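Local coordinates for ABC transporter, substrate binding protein (Agrobacterium tumefaciens, PDB 3C9H) that probably serves as the periplasmic substrate-binding component of an ABC transporter, capturing a solute for uptake, and binds a magnesium ion, at residues K211-S224 with F228-W242. Numbering follows the deposited sequence.
Sequences KVYSTSSAILERVS and FVLGYNILGSYAADW. With CIT (citric acid), chain D.
Trp242 lays one face of its indole on helix 216-224: Leu220 CB stands 3.7 Å from the centroid of the five-membered ring, 2° off its normal, in a CH-pi contact, and Glu221 N lies over the same face. Ser224 OG meets the indole edge, and the ring sits as a knob in the hole formed by Ser217, Leu220, Glu221 and Ser224. The Phe228 ring has Lys211 CD and the Tyr213 hydroxyl at its edge; the two aromatic rings meet rim to rim, their planes at 59°. Alongside Phe228 runs the extended Arg222 chain, whose CD comes within 3.4 Å of Phe228 CE2. The Arg222 guanidinium has Tyr213 CE1 over one face; its NH1 donates to Ala218 O and reaches Glu221 OE2 in a salt bridge whose hydrogen bond is weak. Backbone closes this end: Phe228 N donates to Arg222 O (3.0 Å).

These two segments belong to one lobe of the periplasmic binding protein fold, where strand 211-213 leads into helix 216-224 and the chain returns through strand 230-235, broken by a bulge at Asn233 and Ile234, which runs parallel to strand 173-176. Between helix and strand, Ile219 CD1 presses on Ile234 CD1 at 3.4 Å, a tight fit. At the ligand end, Ser216 OG, beside its own backbone N (chi1 -84°) and thereby turned to Leu235 N, accepts a nearly straight bond from it (3.1 Å) and also bonds to Tyr176. Ser216 N, at the start of the helix, donates to citrate O6 (2.9 Å), and Tyr238 OH donates to citrate O2. The citrate, probably from the crystallisation liquor, is also held by Ser41 OG; Ser41 and Asp43 bind the magnesium ion, and the Tyr238 hydroxyl accepts from Asp43 N.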
loop_
_atom_site.group_PDB
_atom_site.type_symbol
_atom_site.label_atom_id
_atom_site.label_comp_id
_atom_site.label_asym_id
_atom_site.label_seq_id
_atom_site.Cartn_x
_atom_site.Cartn_y
_atom_site.Cartn_z
ATOM N N LYS A 211 -12.083 9.025 13.100
ATOM C CA LYS A 211 -10.733 9.037 13.627
ATOM C C LYS A 211 -9.773 8.621 12.530
ATOM O O LYS A 211 -10.047 7.677 11.789
ATOM C CB LYS A 211 -10.620 8.072 14.787
ATOM C CG LYS A 211 -11.667 8.377 15.893
ATOM C CD LYS A 211 -11.142 8.014 17.252
ATOM C CE LYS A 211 -12.056 8.579 18.348
ATOM N NZ LYS A 211 -12.531 9.957 17.976
ATOM N N VAL A 212 -8.645 9.310 12.434
ATOM C CA VAL A 212 -7.708 9.076 11.322
ATOM C C VAL A 212 -6.363 8.570 11.831
ATOM O O VAL A 212 -5.840 9.032 12.866
ATOM C CB VAL A 212 -7.561 10.319 10.430
ATOM C CG1 VAL A 212 -8.902 10.705 9.782
ATOM C CG2 VAL A 212 -7.003 11.460 11.199
ATOM N N TYR A 213 -5.797 7.600 11.120
ATOM C CA TYR A 213 -4.573 6.946 11.538
ATOM C C TYR A 213 -3.607 6.859 10.346
ATOM O O TYR A 213 -4.031 6.901 9.179
ATOM C CB TYR A 213 -4.856 5.515 12.050
ATOM C CG TYR A 213 -5.664 5.498 13.324
ATOM C CD1 TYR A 213 -5.022 5.413 14.570
ATOM C CD2 TYR A 213 -7.037 5.639 13.300
ATOM C CE1 TYR A 213 -5.745 5.429 15.748
ATOM C CE2 TYR A 213 -7.778 5.679 14.495
ATOM C CZ TYR A 213 -7.119 5.581 15.703
ATOM O OH TYR A 213 -7.815 5.604 16.889
ATOM N N SER A 214 -2.338 6.668 10.664
ATOM C CA SER A 214 -1.296 6.562 9.667
ATOM C C SER A 214 -1.160 5.142 9.103
ATOM O O SER A 214 -0.517 4.960 8.086
ATOM C CB SER A 214 0.032 7.046 10.254
ATOM O OG SER A 214 0.537 6.143 11.253
ATOM N N THR A 215 -1.759 4.128 9.756
ATOM C CA THR A 215 -1.578 2.755 9.319
ATOM C C THR A 215 -2.897 1.962 9.264
ATOM O O THR A 215 -3.811 2.200 10.042
ATOM C CB THR A 215 -0.557 2.057 10.224
ATOM O OG1 THR A 215 -1.121 1.880 11.534
ATOM C CG2 THR A 215 0.796 2.897 10.299
ATOM N N SER A 216 -2.980 1.013 8.331
ATOM C CA SER A 216 -4.108 0.098 8.275
ATOM C C SER A 216 -4.129 -0.742 9.521
ATOM O O SER A 216 -5.204 -0.992 10.072
ATOM C CB SER A 216 -4.055 -0.816 7.045
ATOM O OG SER A 216 -4.593 -0.187 5.899
ATOM N N SER A 217 -2.950 -1.160 9.991
ATOM C CA SER A 217 -2.882 -2.041 11.164
ATOM C C SER A 217 -3.529 -1.410 12.406
ATOM O O SER A 217 -4.217 -2.110 13.149
ATOM C CB SER A 217 -1.453 -2.458 11.474
ATOM O OG SER A 217 -0.677 -1.301 11.685
ATOM N N ALA A 218 -3.319 -0.108 12.632
ATOM C CA ALA A 218 -3.948 0.596 13.769
ATOM C C ALA A 218 -5.483 0.539 13.678
ATOM O O ALA A 218 -6.196 0.369 14.670
ATOM C CB ALA A 218 -3.477 2.071 13.859
ATOM N N ILE A 219 -5.992 0.709 12.475
ATOM C CA ILE A 219 -7.434 0.687 12.264
ATOM C C ILE A 219 -7.935 -0.750 12.426
ATOM O O ILE A 219 -8.890 -0.991 13.135
ATOM C CB ILE A 219 -7.809 1.267 10.905
ATOM C CG1 ILE A 219 -7.465 2.768 10.846
ATOM C CG2 ILE A 219 -9.307 0.996 10.614
ATOM C CD1 ILE A 219 -7.536 3.377 9.420
ATOM N N LEU A 220 -7.229 -1.707 11.839
ATOM C CA LEU A 220 -7.618 -3.102 11.945
ATOM C C LEU A 220 -7.689 -3.581 13.387
ATOM O O LEU A 220 -8.676 -4.227 13.763
ATOM C CB LEU A 220 -6.718 -3.988 11.080
ATOM C CG LEU A 220 -7.029 -3.880 9.582
ATOM C CD1 LEU A 220 -5.867 -4.403 8.772
ATOM C CD2 LEU A 220 -8.338 -4.615 9.212
ATOM N N GLU A 221 -6.704 -3.236 14.213
ATOM C CA GLU A 221 -6.768 -3.628 15.648
ATOM C C GLU A 221 -8.025 -3.113 16.331
ATOM O O GLU A 221 -8.624 -3.841 17.104
ATOM C CB GLU A 221 -5.490 -3.306 16.465
ATOM C CG GLU A 221 -4.864 -1.974 16.264
ATOM C CD GLU A 221 -3.378 -1.918 16.716
ATOM O OE1 GLU A 221 -2.472 -2.487 16.026
ATOM O OE2 GLU A 221 -3.126 -1.253 17.746
ATOM N N ARG A 222 -8.458 -1.906 15.993
ATOM C CA ARG A 222 -9.601 -1.268 16.639
ATOM C C ARG A 222 -10.969 -1.755 16.116
ATOM O O ARG A 222 -11.950 -1.824 16.876
ATOM C CB ARG A 222 -9.473 0.247 16.556
ATOM C CG ARG A 222 -8.381 0.803 17.512
ATOM C CD ARG A 222 -7.927 2.205 17.129
ATOM N NE ARG A 222 -6.872 2.686 18.023
ATOM C CZ ARG A 222 -5.619 2.238 18.037
ATOM N NH1 ARG A 222 -5.202 1.303 17.179
ATOM N NH2 ARG A 222 -4.758 2.739 18.919
ATOM N N VAL A 223 -11.034 -2.070 14.827
ATOM C CA VAL A 223 -12.206 -2.731 14.233
ATOM C C VAL A 223 -12.324 -4.150 14.782
ATOM O O VAL A 223 -13.422 -4.589 15.087
ATOM C CB VAL A 223 -12.167 -2.724 12.666
ATOM C CG1 VAL A 223 -13.307 -3.581 12.051
ATOM C CG2 VAL A 223 -12.259 -1.257 12.154
ATOM N N SER A 224 -11.192 -4.822 14.973
ATOM C CA SER A 224 -11.153 -6.232 15.380
ATOM C C SER A 224 -11.864 -6.470 16.695
ATOM O O SER A 224 -12.590 -7.452 16.841
ATOM C CB SER A 224 -9.705 -6.729 15.521
ATOM O OG SER A 224 -9.646 -8.136 15.475
ATOM N N PHE A 228 -14.139 0.269 16.933
ATOM C CA PHE A 228 -14.658 0.856 15.713
ATOM C C PHE A 228 -15.555 -0.139 15.030
ATOM O O PHE A 228 -15.293 -1.325 15.063
ATOM C CB PHE A 228 -13.506 1.173 14.746
ATOM C CG PHE A 228 -12.573 2.268 15.221
ATOM C CD1 PHE A 228 -12.972 3.232 16.127
ATOM C CD2 PHE A 228 -11.296 2.364 14.676
ATOM C CE1 PHE A 228 -12.101 4.241 16.531
ATOM C CE2 PHE A 228 -10.421 3.372 15.078
ATOM C CZ PHE A 228 -10.831 4.307 16.007
ATOM N N VAL A 229 -16.600 0.347 14.376
ATOM C CA VAL A 229 -17.515 -0.542 13.654
ATOM C C VAL A 229 -17.190 -0.634 12.151
ATOM O O VAL A 229 -17.516 -1.619 11.506
ATOM C CB VAL A 229 -18.957 -0.090 13.860
ATOM C CG1 VAL A 229 -19.285 -0.113 15.369
ATOM C CG2 VAL A 229 -19.215 1.290 13.229
ATOM N N LEU A 230 -16.553 0.402 11.607
ATOM C CA LEU A 230 -16.239 0.484 10.176
ATOM C C LEU A 230 -14.886 1.158 9.942
ATOM O O LEU A 230 -14.538 2.133 10.622
ATOM C CB LEU A 230 -17.298 1.315 9.428
ATOM C CG LEU A 230 -18.639 0.674 9.072
ATOM C CD1 LEU A 230 -19.643 1.773 8.703
ATOM C CD2 LEU A 230 -18.493 -0.347 7.946
ATOM N N GLY A 231 -14.145 0.654 8.960
ATOM C CA GLY A 231 -12.996 1.366 8.401
ATOM C C GLY A 231 -13.128 1.553 6.895
ATOM O O GLY A 231 -13.691 0.700 6.187
ATOM N N TYR A 232 -12.589 2.666 6.404
ATOM C CA TYR A 232 -12.716 3.066 5.015
ATOM C C TYR A 232 -11.325 3.181 4.363
ATOM O O TYR A 232 -10.426 3.771 4.950
ATOM C CB TYR A 232 -13.461 4.412 4.914
ATOM C CG TYR A 232 -13.528 4.947 3.517
ATOM C CD1 TYR A 232 -14.446 4.438 2.614
ATOM C CD2 TYR A 232 -12.672 5.957 3.084
ATOM C CE1 TYR A 232 -14.496 4.895 1.306
ATOM C CE2 TYR A 232 -12.719 6.432 1.766
ATOM C CZ TYR A 232 -13.627 5.896 0.888
ATOM O OH TYR A 232 -13.704 6.353 -0.410
ATOM N N ASN A 233 -11.184 2.649 3.152
ATOM C CA ASN A 233 -9.917 2.674 2.388
ATOM C C ASN A 233 -8.764 1.939 3.049
ATOM O O ASN A 233 -7.614 2.387 3.014
ATOM C CB ASN A 233 -9.492 4.111 2.079
ATOM C CG ASN A 233 -10.065 4.638 0.778
ATOM O OD1 ASN A 233 -9.710 5.750 0.333
ATOM N ND2 ASN A 233 -10.929 3.860 0.154
ATOM N N ILE A 234 -9.067 0.774 3.599
ATOM C CA ILE A 234 -8.098 -0.029 4.308
ATOM C C ILE A 234 -7.463 -0.978 3.294
ATOM O O ILE A 234 -8.124 -1.396 2.350
ATOM C CB ILE A 234 -8.782 -0.814 5.485
ATOM C CG1 ILE A 234 -9.533 0.186 6.379
ATOM C CG2 ILE A 234 -7.750 -1.636 6.295
ATOM C CD1 ILE A 234 -8.674 1.356 6.877
ATOM N N LEU A 235 -6.186 -1.316 3.500
ATOM C CA LEU A 235 -5.513 -2.275 2.649
ATOM C C LEU A 235 -6.159 -3.664 2.759
ATOM O O LEU A 235 -6.187 -4.266 3.825
ATOM C CB LEU A 235 -4.008 -2.309 2.943
ATOM C CG LEU A 235 -3.181 -1.060 2.557
ATOM C CD1 LEU A 235 -1.712 -1.273 2.935
ATOM C CD2 LEU A 235 -3.330 -0.696 1.051
ATOM N N GLY A 236 -6.658 -4.171 1.638
ATOM C CA GLY A 236 -7.378 -5.446 1.615
ATOM C C GLY A 236 -6.497 -6.622 1.977
ATOM O O GLY A 236 -6.950 -7.569 2.578
ATOM N N SER A 237 -5.224 -6.553 1.594
ATOM C CA SER A 237 -4.262 -7.612 1.895
ATOM C C SER A 237 -4.073 -7.747 3.403
ATOM O O SER A 237 -4.127 -8.824 3.947
ATOM C CB SER A 237 -2.931 -7.287 1.212
ATOM O OG SER A 237 -2.604 -5.912 1.395
ATOM N N TYR A 238 -3.869 -6.625 4.080
ATOM C CA TYR A 238 -3.714 -6.592 5.522
ATOM C C TYR A 238 -5.016 -7.006 6.186
ATOM O O TYR A 238 -4.989 -7.713 7.197
ATOM C CB TYR A 238 -3.354 -5.186 5.971
ATOM C CG TYR A 238 -1.950 -4.696 5.596
ATOM C CD1 TYR A 238 -1.118 -5.405 4.724
ATOM C CD2 TYR A 238 -1.476 -3.516 6.117
ATOM C CE1 TYR A 238 0.154 -4.918 4.379
ATOM C CE2 TYR A 238 -0.225 -3.041 5.801
ATOM C CZ TYR A 238 0.596 -3.751 4.931
ATOM O OH TYR A 238 1.839 -3.253 4.610
ATOM N N ALA A 239 -6.148 -6.577 5.623
ATOM C CA ALA A 239 -7.436 -6.915 6.193
ATOM C C ALA A 239 -7.635 -8.434 6.132
ATOM O O ALA A 239 -8.048 -9.027 7.109
ATOM C CB ALA A 239 -8.549 -6.171 5.475
ATOM N N ALA A 240 -7.329 -9.045 4.989
ATOM C CA ALA A 240 -7.411 -10.503 4.840
ATOM C C ALA A 240 -6.474 -11.223 5.815
ATOM O O ALA A 240 -6.858 -12.251 6.393
ATOM C CB ALA A 240 -7.157 -10.936 3.393
ATOM N N ASP A 241 -5.275 -10.678 6.031
ATOM C CA ASP A 241 -4.335 -11.232 7.018
ATOM C C ASP A 241 -4.896 -11.195 8.421
ATOM O O ASP A 241 -4.861 -12.202 9.133
ATOM C CB ASP A 241 -3.010 -10.458 7.023
ATOM C CG ASP A 241 -1.992 -11.083 7.955
ATOM O OD1 ASP A 241 -1.613 -12.246 7.703
ATOM O OD2 ASP A 241 -1.603 -10.424 8.944
ATOM N N TRP A 242 -5.414 -10.031 8.814
ATOM C CA TRP A 242 -6.085 -9.873 10.105
ATOM C C TRP A 242 -7.256 -10.838 10.282
ATOM O O TRP A 242 -7.322 -11.545 11.294
ATOM C CB TRP A 242 -6.586 -8.441 10.319
ATOM C CG TRP A 242 -5.623 -7.677 11.086
ATOM C CD1 TRP A 242 -4.467 -7.098 10.609
ATOM C CD2 TRP A 242 -5.647 -7.442 12.486
ATOM N NE1 TRP A 242 -3.782 -6.493 11.646
ATOM C CE2 TRP A 242 -4.483 -6.689 12.806
ATOM C CE3 TRP A 242 -6.551 -7.753 13.500
ATOM C CZ2 TRP A 242 -4.193 -6.273 14.103
ATOM C CZ3 TRP A 242 -6.261 -7.340 14.790
ATOM C CH2 TRP A 242 -5.092 -6.605 15.081
HETATM C C1 CIT D . 1.621 0.119 3.809
HETATM O O1 CIT D . 2.170 -0.162 2.707
HETATM O O2 CIT D . 1.501 -0.754 4.694
HETATM C C2 CIT D . 1.063 1.495 4.061
HETATM C C3 CIT D . 1.248 1.987 5.509
HETATM O O7 CIT D . 2.632 1.790 5.928
HETATM C C4 CIT D . 0.925 3.473 5.623
HETATM C C5 CIT D . 1.867 4.340 4.851
HETATM O O3 CIT D . 1.437 5.282 4.111
HETATM O O4 CIT D . 3.076 4.124 5.026
HETATM C C6 CIT D . 0.337 1.236 6.495
HETATM O O5 CIT D . 0.798 0.574 7.464
HETATM O O6 CIT D . -0.891 1.248 6.352
#